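Local coordinates for flagellar brake protein YcgR (Escherichia coli K-12, PDB 5Y6H) that acts as a flagellar brake, slowing the motor when bound to cyclic di-GMP, here as its N-terminal domain, the part involved in FliG binding, at residues L30-N35 against I63-A68; E87-S92 against F100-P105; L14-V19 against P106-V111. All blocks are in the same frame, centred on the assembly; numbering follows the deposited sequence.

How the interactions relate
All three contacts belong to one N-terminal domain and reach the same antiparallel sheet, but in two ways. Interactions 1 and 3 are helix-on-strand packing without polar bonds: helix 59-67 against strand 30-34, and helix 13-26 against strand 108-111, on opposite sides of the chain's centre, about 21 Å apart between centres. Interaction 2 is strand pairing at an end of the sheet, where hydrogen bonds join the apolar contacts. Each mixes buried and more open residues: Leu32 and Val65 are buried in interaction 1, Val16, Val19 and Leu108 in interaction 3, and Leu89, Phe100 and Thr102 in interaction 2, where Gln88 and Gln90 are exposed. Interaction 2 touches both others, whereas interactions 1 and 3 do not meet.

Interaction 1: L30-N35 against I63-A68; sequences LRLSWN and IAVLKA
The indole of Trp34 turns one face to the side chain of Val65, whose CG2 is modelled over the six-membered ring in a CH-pi arrangement. The carbons are placed closer there than they can sit, so the details of this approach are doubtful. Trp34 points toward the helix, and its CG sits between the backbone N and the carbonyl carbon (chi1 64°). Val65 has CG1 anti to the backbone N and CG2 beside it, and it is CG2 that is set against the ring. Ala64 CB approaches the indole obliquely near the two atoms bonded to CE2, 3.6 Å from Trp34 NE1 and 3.8 Å from Trp34 CZ2. At the root of the side chain, Trp34 CB meets Ala68 CB at 3.8 Å. In the fold this is helix 59-67 laid on strand 30-34 of the antiparallel sheet of the PilZN domain; the two short axes come within 9.2 Å at 64°, and Trp34 makes most of the contact from the strand side. Two residues earlier on the strand Leu32 also points toward the helix, its CD2 reaching Val65 CG1 at a looser 4.4 Å. Leu32 is buried, and Leu39 of the adjacent strand and Leu89 touch both it and Val65. Phe100 of strand 97-102 touches Leu32 as well, and meets the helix through Leu66.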
loop_
_atom_site.group_PDB
_atom_site.type_symbol
_atom_site.label_atom_id
_atom_site.label_comp_id
_atom_site.label_asym_id
_atom_site.label_seq_id
_atom_site.Cartn_x
_atom_site.Cartn_y
_atom_site.Cartn_z
ATOM N N LEU A 30 -3.595 0.318 6.715
ATOM C CA LEU A 30 -3.572 0.945 5.405
ATOM C C LEU A 30 -5.002 1.108 4.912
ATOM O O LEU A 30 -5.900 0.362 5.312
ATOM C CB LEU A 30 -2.795 0.102 4.388
ATOM C CG LEU A 30 -1.391 -0.413 4.700
ATOM C CD1 LEU A 30 -0.840 -1.143 3.484
ATOM C CD2 LEU A 30 -0.455 0.706 5.120
ATOM N N ARG A 31 -5.211 2.084 4.036
ATOM C CA ARG A 31 -6.447 2.184 3.272
ATOM C C ARG A 31 -6.128 1.986 1.798
ATOM O O ARG A 31 -5.269 2.683 1.248
ATOM C CB ARG A 31 -7.141 3.532 3.488
ATOM C CG ARG A 31 -8.348 3.742 2.577
ATOM C CD ARG A 31 -9.008 5.087 2.814
ATOM N NE ARG A 31 -9.377 5.275 4.213
ATOM C CZ ARG A 31 -9.633 6.456 4.764
ATOM N NH1 ARG A 31 -9.961 6.536 6.048
ATOM N NH2 ARG A 31 -9.565 7.559 4.032
ATOM N N LEU A 32 -6.803 1.023 1.173
ATOM C CA LEU A 32 -6.736 0.812 -0.268
ATOM C C LEU A 32 -7.977 1.437 -0.885
ATOM O O LEU A 32 -9.101 1.075 -0.519
ATOM C CB LEU A 32 -6.667 -0.676 -0.616
ATOM C CG LEU A 32 -5.325 -1.416 -0.660
ATOM C CD1 LEU A 32 -4.421 -1.051 0.513
ATOM C CD2 LEU A 32 -5.562 -2.924 -0.705
ATOM N N SER A 33 -7.782 2.369 -1.810
ATOM C CA SER A 33 -8.887 3.047 -2.468
ATOM C C SER A 33 -8.802 2.855 -3.976
ATOM O O SER A 33 -7.715 2.910 -4.560
ATOM C CB SER A 33 -8.901 4.541 -2.129
ATOM O OG SER A 33 -9.013 4.756 -0.730
ATOM N N TRP A 34 -9.955 2.630 -4.604
ATOM C CA TRP A 34 -10.039 2.486 -6.050
ATOM C C TRP A 34 -11.303 3.175 -6.542
ATOM O O TRP A 34 -12.137 3.629 -5.756
ATOM C CB TRP A 34 -10.031 1.011 -6.472
ATOM C CG TRP A 34 -11.227 0.242 -5.988
ATOM C CD1 TRP A 34 -12.341 -0.087 -6.708
ATOM C CD2 TRP A 34 -11.426 -0.294 -4.676
ATOM N NE1 TRP A 34 -13.220 -0.795 -5.922
ATOM C CE2 TRP A 34 -12.680 -0.934 -4.670
ATOM C CE3 TRP A 34 -10.664 -0.290 -3.504
ATOM C CZ2 TRP A 34 -13.188 -1.567 -3.538
ATOM C CZ3 TRP A 34 -11.169 -0.923 -2.384
ATOM C CH2 TRP A 34 -12.418 -1.550 -2.408
ATOM N N ASN A 35 -11.436 3.256 -7.866
ATOM C CA ASN A 35 -12.640 3.816 -8.461
ATOM C C ASN A 35 -13.826 2.907 -8.164
ATOM O O ASN A 35 -14.088 1.958 -8.910
ATOM C CB ASN A 35 -12.459 4.006 -9.970
ATOM C CG ASN A 35 -13.555 4.847 -10.583
ATOM O OD1 ASN A 35 -14.198 5.635 -9.894
ATOM N ND2 ASN A 35 -13.777 4.683 -11.882
ATOM N N ILE A 63 -12.527 -8.641 -4.395
ATOM C CA ILE A 63 -12.735 -8.900 -5.820
ATOM C C ILE A 63 -12.686 -7.603 -6.618
ATOM O O ILE A 63 -12.107 -7.551 -7.711
ATOM C CB ILE A 63 -14.065 -9.646 -6.035
ATOM C CG1 ILE A 63 -14.021 -11.007 -5.339
ATOM C CG2 ILE A 63 -14.349 -9.812 -7.517
ATOM C CD1 ILE A 63 -15.363 -11.690 -5.250
ATOM N N ALA A 64 -13.300 -6.537 -6.091
ATOM C CA ALA A 64 -13.265 -5.249 -6.780
ATOM C C ALA A 64 -11.838 -4.740 -6.922
ATOM O O ALA A 64 -11.449 -4.247 -7.988
ATOM C CB ALA A 64 -14.124 -4.230 -6.032
ATOM N N VAL A 65 -11.056 -4.870 -5.855
ATOM C CA VAL A 65 -9.668 -4.415 -5.855
ATOM C C VAL A 65 -8.750 -5.217 -6.779
ATOM O O VAL A 65 -7.719 -4.710 -7.221
ATOM C CB VAL A 65 -9.075 -4.430 -4.432
ATOM C CG1 VAL A 65 -7.643 -3.921 -4.449
ATOM C CG2 VAL A 65 -9.933 -3.597 -3.491
ATOM N N LEU A 66 -9.117 -6.462 -7.068
ATOM C CA LEU A 66 -8.298 -7.301 -7.932
ATOM C C LEU A 66 -8.488 -6.990 -9.412
ATOM O O LEU A 66 -7.636 -7.368 -10.224
ATOM C CB LEU A 66 -8.601 -8.774 -7.655
ATOM C CG LEU A 66 -8.034 -9.296 -6.334
ATOM C CD1 LEU A 66 -8.759 -10.559 -5.886
ATOM C CD2 LEU A 66 -6.536 -9.546 -6.454
ATOM N N LYS A 67 -9.579 -6.321 -9.783
ATOM C CA LYS A 67 -9.814 -5.926 -11.164
ATOM C C LYS A 67 -9.632 -4.434 -11.386
ATOM O O LYS A 67 -9.754 -3.972 -12.525
ATOM C CB LYS A 67 -11.220 -6.346 -11.614
ATOM C CG LYS A 67 -12.331 -5.454 -11.083
ATOM C CD LYS A 67 -13.664 -5.772 -11.747
ATOM C CE LYS A 67 -14.721 -4.739 -11.381
ATOM N NZ LYS A 67 -15.875 -4.757 -12.324
ATOM N N ALA A 68 -9.345 -3.671 -10.335
ATOM C CA ALA A 68 -9.093 -2.248 -10.494
ATOM C C ALA A 68 -7.771 -2.018 -11.221
ATOM O O ALA A 68 -6.831 -2.813 -11.125
ATOM C CB ALA A 68 -9.079 -1.552 -9.135
#

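Interaction 2: E87-S92 against F100-P105; sequences EQLQQS and FITVPP
This is antiparallel strand pairing in the beta hairpin formed by strands 90-94 and 97-102, at an end of the domain's sheet, where 90-94 is the outermost strand. Gln90 and Ile101 form a hydrogen-bonded pair: Gln90 N gives to Ile101 O at 3.1 Å, nearly straight at 170°, and Ile101 N returns to Gln90 O at 2.9 Å. Gln91 and Phe100 follow as a non-hydrogen-bonded pair. Beyond the paired backbones a side chain takes over, as Thr102 OG1 donates to Gln88 O at 2.8 Å, nearly along the C=O axis. Thr102 carries OG1 anti to its backbone N (chi1 -167°), where it meets that carbonyl. Leu89 straddles two residues of the partner strand. Its CD1 rests over one face of the Phe100 ring, 3.7 Å from Phe100 CG, while its CD2 presses on Thr102 CB at a tight 3.5 Å. A valine in place of Thr102 would probably leave the Gln88 carbonyl without this donor and the segment before strand 90-94 less firmly tied. On the face bearing Gln90, Ile101 CG2 lies 3.9 Å from both Gln90 CB and Ser92 CB. Strand 50-54 flanks strand 97-102 with backbone hydrogen bonds between Leu53 and Phe100 and between Leu51 and Thr102, while Asn62 of helix 59-67 and the ring of Phe55 meet Phe100, and Val86 of strand 80-86 touches Thr102.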
loop_
_atom_site.group_PDB
_atom_site.type_symbol
_atom_site.label_atom_id
_atom_site.label_comp_id
_atom_site.label_asym_id
_atom_site.label_seq_id
_atom_site.Cartn_x
_atom_site.Cartn_y
_atom_site.Cartn_z
ATOM N N GLU A 87 -0.408 0.005 -9.888
ATOM C CA GLU A 87 -1.213 -0.206 -11.083
ATOM C C GLU A 87 -1.991 -1.511 -11.066
ATOM O O GLU A 87 -2.969 -1.642 -11.811
ATOM C CB GLU A 87 -0.324 -0.168 -12.332
ATOM C CG GLU A 87 0.386 1.160 -12.538
ATOM C CD GLU A 87 1.057 1.254 -13.893
ATOM O OE1 GLU A 87 0.742 0.421 -14.769
ATOM O OE2 GLU A 87 1.897 2.160 -14.082
ATOM N N GLN A 88 -1.592 -2.471 -10.234
ATOM C CA GLN A 88 -2.193 -3.795 -10.270
ATOM C C GLN A 88 -1.906 -4.517 -8.961
ATOM O O GLN A 88 -0.807 -4.404 -8.410
ATOM C CB GLN A 88 -1.656 -4.602 -11.459
ATOM C CG GLN A 88 -1.900 -6.099 -11.391
ATOM C CD GLN A 88 -1.903 -6.747 -12.762
ATOM O OE1 GLN A 88 -1.645 -6.090 -13.773
ATOM N NE2 GLN A 88 -2.194 -8.041 -12.805
ATOM N N LEU A 89 -2.908 -5.238 -8.465
ATOM C CA LEU A 89 -2.724 -6.221 -7.411
ATOM C C LEU A 89 -3.137 -7.588 -7.929
ATOM O O LEU A 89 -4.090 -7.705 -8.706
ATOM C CB LEU A 89 -3.533 -5.899 -6.152
ATOM C CG LEU A 89 -3.591 -4.474 -5.605
ATOM C CD1 LEU A 89 -4.223 -4.465 -4.224
ATOM C CD2 LEU A 89 -2.210 -3.890 -5.545
ATOM N N GLN A 90 -2.406 -8.616 -7.514
ATOM C CA GLN A 90 -2.777 -9.992 -7.795
ATOM C C GLN A 90 -3.022 -10.721 -6.483
ATOM O O GLN A 90 -2.624 -10.262 -5.410
ATOM C CB GLN A 90 -1.693 -10.703 -8.613
ATOM C CG GLN A 90 -1.677 -10.307 -10.080
ATOM C CD GLN A 90 -0.675 -11.103 -10.889
ATOM O OE1 GLN A 90 -0.097 -12.073 -10.400
ATOM N NE2 GLN A 90 -0.467 -10.699 -12.137
ATOM N N GLN A 91 -3.700 -11.862 -6.563
ATOM C CA GLN A 91 -3.960 -12.649 -5.368
ATOM C C GLN A 91 -2.814 -13.619 -5.126
ATOM O O GLN A 91 -2.307 -14.250 -6.058
ATOM C CB GLN A 91 -5.279 -13.412 -5.480
ATOM C CG GLN A 91 -5.585 -14.251 -4.241
ATOM C CD GLN A 91 -6.988 -14.816 -4.241
ATOM O OE1 GLN A 91 -7.812 -14.452 -5.077
ATOM N NE2 GLN A 91 -7.268 -15.709 -3.299
ATOM N N SER A 92 -2.405 -13.729 -3.870
ATOM C CA SER A 92 -1.344 -14.646 -3.478
ATOM C C SER A 92 -1.717 -15.229 -2.119
ATOM O O SER A 92 -2.881 -15.217 -1.703
ATOM C CB SER A 92 0.019 -13.938 -3.477
ATOM O OG SER A 92 1.072 -14.881 -3.371
ATOM N N PHE A 100 -3.031 -9.761 -1.062
ATOM C CA PHE A 100 -2.666 -9.056 -2.283
ATOM C C PHE A 100 -1.150 -9.003 -2.405
ATOM O O PHE A 100 -0.440 -8.831 -1.408
ATOM C CB PHE A 100 -3.209 -7.624 -2.307
ATOM C CG PHE A 100 -4.695 -7.508 -2.086
ATOM C CD1 PHE A 100 -5.597 -7.935 -3.052
ATOM C CD2 PHE A 100 -5.186 -6.919 -0.929
ATOM C CE1 PHE A 100 -6.969 -7.809 -2.850
ATOM C CE2 PHE A 100 -6.551 -6.787 -0.719
ATOM C CZ PHE A 100 -7.447 -7.230 -1.685
ATOM N N ILE A 101 -0.655 -9.123 -3.635
ATOM C CA ILE A 101 0.749 -8.877 -3.937
ATOM C C ILE A 101 0.832 -7.765 -4.972
ATOM O O ILE A 101 0.049 -7.729 -5.929
ATOM C CB ILE A 101 1.483 -10.147 -4.427
ATOM C CG1 ILE A 101 2.935 -9.821 -4.789
ATOM C CG2 ILE A 101 0.762 -10.786 -5.608
ATOM C CD1 ILE A 101 3.810 -11.049 -4.992
ATOM N N THR A 102 1.764 -6.843 -4.759
ATOM C CA THR A 102 2.084 -5.816 -5.739
ATOM C C THR A 102 3.574 -5.514 -5.617
ATOM O O THR A 102 4.308 -6.219 -4.917
ATOM C CB THR A 102 1.177 -4.591 -5.549
ATOM O OG1 THR A 102 1.294 -3.720 -6.681
ATOM C CG2 THR A 102 1.519 -3.836 -4.270
ATOM N N VAL A 103 4.035 -4.484 -6.315
ATOM C CA VAL A 103 5.460 -4.159 -6.350
ATOM C C VAL A 103 5.622 -2.715 -5.901
ATOM O O VAL A 103 4.658 -1.930 -5.925
ATOM C CB VAL A 103 6.070 -4.406 -7.750
ATOM C CG1 VAL A 103 5.858 -5.858 -8.167
ATOM C CG2 VAL A 103 5.482 -3.455 -8.769
ATOM N N PRO A 104 6.820 -2.332 -5.457
ATOM C CA PRO A 104 7.034 -0.964 -4.961
ATOM C C PRO A 104 6.715 0.071 -6.024
ATOM O O PRO A 104 7.013 -0.125 -7.212
ATOM C CB PRO A 104 8.527 -0.949 -4.596
ATOM C CG PRO A 104 8.846 -2.362 -4.277
ATOM C CD PRO A 104 7.992 -3.193 -5.201
ATOM N N PRO A 105 6.101 1.191 -5.629
ATOM C CA PRO A 105 5.797 2.232 -6.603
ATOM C C PRO A 105 7.057 2.979 -6.993
ATOM O O PRO A 105 8.040 3.009 -6.234
ATOM C CB PRO A 105 4.821 3.146 -5.839
ATOM C CG PRO A 105 5.320 3.042 -4.420
ATOM C CD PRO A 105 5.731 1.587 -4.260
#

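Interaction 3: L14-V19 against P106-V111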
loop_
_atom_site.group_PDB
_atom_site.type_symbol
_atom_site.label_atom_id
_atom_site.label_comp_id
_atom_site.label_asym_id
_atom_site.label_seq_id
_atom_site.Cartn_x
_atom_site.Cartn_y
_atom_site.Cartn_z
ATOM N N LEU A 14 15.684 3.736 -3.530
ATOM C CA LEU A 14 16.182 3.531 -2.173
ATOM C C LEU A 14 15.330 4.291 -1.163
ATOM O O LEU A 14 14.970 3.753 -0.109
ATOM C CB LEU A 14 17.646 3.963 -2.067
ATOM C CG LEU A 14 18.661 3.293 -2.996
ATOM C CD1 LEU A 14 20.022 3.957 -2.856
ATOM C CD2 LEU A 14 18.756 1.804 -2.706
ATOM N N ALA A 15 15.000 5.547 -1.472
ATOM C CA ALA A 15 14.199 6.356 -0.561
ATOM C C ALA A 15 12.781 5.815 -0.436
ATOM O O ALA A 15 12.193 5.851 0.652
ATOM C CB ALA A 15 14.179 7.810 -1.033
ATOM N N VAL A 16 12.213 5.322 -1.542
ATOM C CA VAL A 16 10.869 4.747 -1.504
ATOM C C VAL A 16 10.851 3.506 -0.622
ATOM O O VAL A 16 9.982 3.350 0.245
ATOM C CB VAL A 16 10.376 4.426 -2.928
ATOM C CG1 VAL A 16 9.123 3.541 -2.873
ATOM C CG2 VAL A 16 10.093 5.707 -3.695
ATOM N N LEU A 17 11.812 2.602 -0.833
ATOM C CA LEU A 17 11.854 1.375 -0.047
ATOM C C LEU A 17 12.075 1.674 1.432
ATOM O O LEU A 17 11.515 0.993 2.298
ATOM C CB LEU A 17 12.941 0.442 -0.587
ATOM C CG LEU A 17 13.008 -0.967 0.011
ATOM C CD1 LEU A 17 11.697 -1.694 -0.210
ATOM C CD2 LEU A 17 14.156 -1.751 -0.599
ATOM N N GLY A 18 12.875 2.700 1.744
ATOM C CA GLY A 18 13.115 3.034 3.141
ATOM C C GLY A 18 11.845 3.383 3.894
ATOM O O GLY A 18 11.657 2.966 5.040
ATOM N N VAL A 19 10.949 4.142 3.259
ATOM C CA VAL A 19 9.681 4.480 3.898
ATOM C C VAL A 19 8.825 3.233 4.071
ATOM O O VAL A 19 8.168 3.050 5.104
ATOM C CB VAL A 19 8.939 5.561 3.090
ATOM C CG1 VAL A 19 7.554 5.811 3.682
ATOM C CG2 VAL A 19 9.748 6.849 3.048
ATOM N N PRO A 106 7.081 3.594 -8.178
ATOM C CA PRO A 106 8.253 4.405 -8.545
ATOM C C PRO A 106 8.381 5.676 -7.723
ATOM O O PRO A 106 9.497 6.182 -7.557
ATOM C CB PRO A 106 8.021 4.706 -10.032
ATOM C CG PRO A 106 6.545 4.545 -10.222
ATOM C CD PRO A 106 6.133 3.450 -9.293
ATOM N N THR A 107 7.276 6.215 -7.212
ATOM C CA THR A 107 7.320 7.371 -6.327
ATOM C C THR A 107 6.363 7.148 -5.165
ATOM O O THR A 107 5.426 6.351 -5.245
ATOM C CB THR A 107 6.965 8.685 -7.050
ATOM O OG1 THR A 107 5.593 8.658 -7.466
ATOM C CG2 THR A 107 7.862 8.910 -8.260
ATOM N N LEU A 108 6.610 7.880 -4.080
ATOM C CA LEU A 108 5.850 7.748 -2.845
ATOM C C LEU A 108 5.799 9.109 -2.165
ATOM O O LEU A 108 6.785 9.850 -2.182
ATOM C CB LEU A 108 6.489 6.692 -1.929
ATOM C CG LEU A 108 5.909 6.336 -0.557
ATOM C CD1 LEU A 108 6.256 4.898 -0.221
ATOM C CD2 LEU A 108 6.445 7.268 0.522
ATOM N N TRP A 109 4.651 9.438 -1.578
ATOM C CA TRP A 109 4.510 10.644 -0.771
ATOM C C TRP A 109 4.640 10.282 0.704
ATOM O O TRP A 109 3.951 9.383 1.190
ATOM C CB TRP A 109 3.165 11.332 -1.020
ATOM C CG TRP A 109 2.959 11.832 -2.422
ATOM C CD1 TRP A 109 2.236 11.225 -3.408
ATOM C CD2 TRP A 109 3.471 13.045 -2.988
ATOM N NE1 TRP A 109 2.269 11.983 -4.555
ATOM C CE2 TRP A 109 3.020 13.106 -4.324
ATOM C CE3 TRP A 109 4.267 14.085 -2.498
ATOM C CZ2 TRP A 109 3.338 14.166 -5.173
ATOM C CZ3 TRP A 109 4.582 15.137 -3.344
ATOM C CH2 TRP A 109 4.119 15.169 -4.666
ATOM N N PHE A 110 5.538 10.971 1.406
ATOM C CA PHE A 110 5.671 10.873 2.860
ATOM C C PHE A 110 5.435 12.284 3.380
ATOM O O PHE A 110 6.375 13.070 3.507
ATOM C CB PHE A 110 7.045 10.323 3.278
ATOM C CG PHE A 110 7.105 9.848 4.705
ATOM C CD1 PHE A 110 8.318 9.766 5.371
ATOM C CD2 PHE A 110 5.952 9.478 5.379
ATOM C CE1 PHE A 110 8.379 9.326 6.681
ATOM C CE2 PHE A 110 6.006 9.039 6.688
ATOM C CZ PHE A 110 7.221 8.962 7.342
ATOM N N VAL A 111 4.174 12.600 3.665
ATOM C CA VAL A 111 3.747 13.964 3.962
ATOM C C VAL A 111 3.835 14.191 5.468
ATOM O O VAL A 111 3.044 13.641 6.239
ATOM C CB VAL A 111 2.329 14.227 3.442
ATOM C CG1 VAL A 111 1.954 15.687 3.636
ATOM C CG2 VAL A 111 2.224 13.834 1.976
#
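The phenyl ring of Phe110 has Val19 over one face: Val19 CG1 stands 4.2 Å above the ring plane, displaced toward the rim near Phe110 CG. The other methyl, Val19 CG2, comes to 4.0 Å from Phe110 CD1, so both branches of the valine meet this end of the ring. The side chains cross obliquely. Phe110 has CG anti to its backbone N (chi1 -164°), and it is this CG, with CD1, that the valine methyls meet. Ala80 and Val82 of strand 80-86 also touch Phe110.

Two residues back on the strand, Leu108 points the same way and works between two helix residues. Its CD2 makes the closest approach of the contact, 3.7 Å to Val19 CG1, while Leu108 CD1 is 4.1 Å from Val16 CG1. Leu108 CB, nearer the backbone, faces Val16 CG2 at 4.1 Å. The same Val16 methyl lies 3.9 Å from Pro106 O, so the valine covers the chain just before the strand as well. Val16, Val19 and Leu108 are buried, and the side-chain pairs across the contact are apolar and at ordinary van der Waals separations.

Val16 and Val19 are three residues apart on helix 13-26, and Leu108 and Phe110 are two apart on strand 108-111. One face of the helix therefore meets one face of the strand, with the short axes 9.2 Å apart and at 57°. This is alpha-on-beta packing: the N-terminal helix of the PilZN domain covers strand 108-111, which runs between strands 9-10 and 80-86 in the antiparallel sheet.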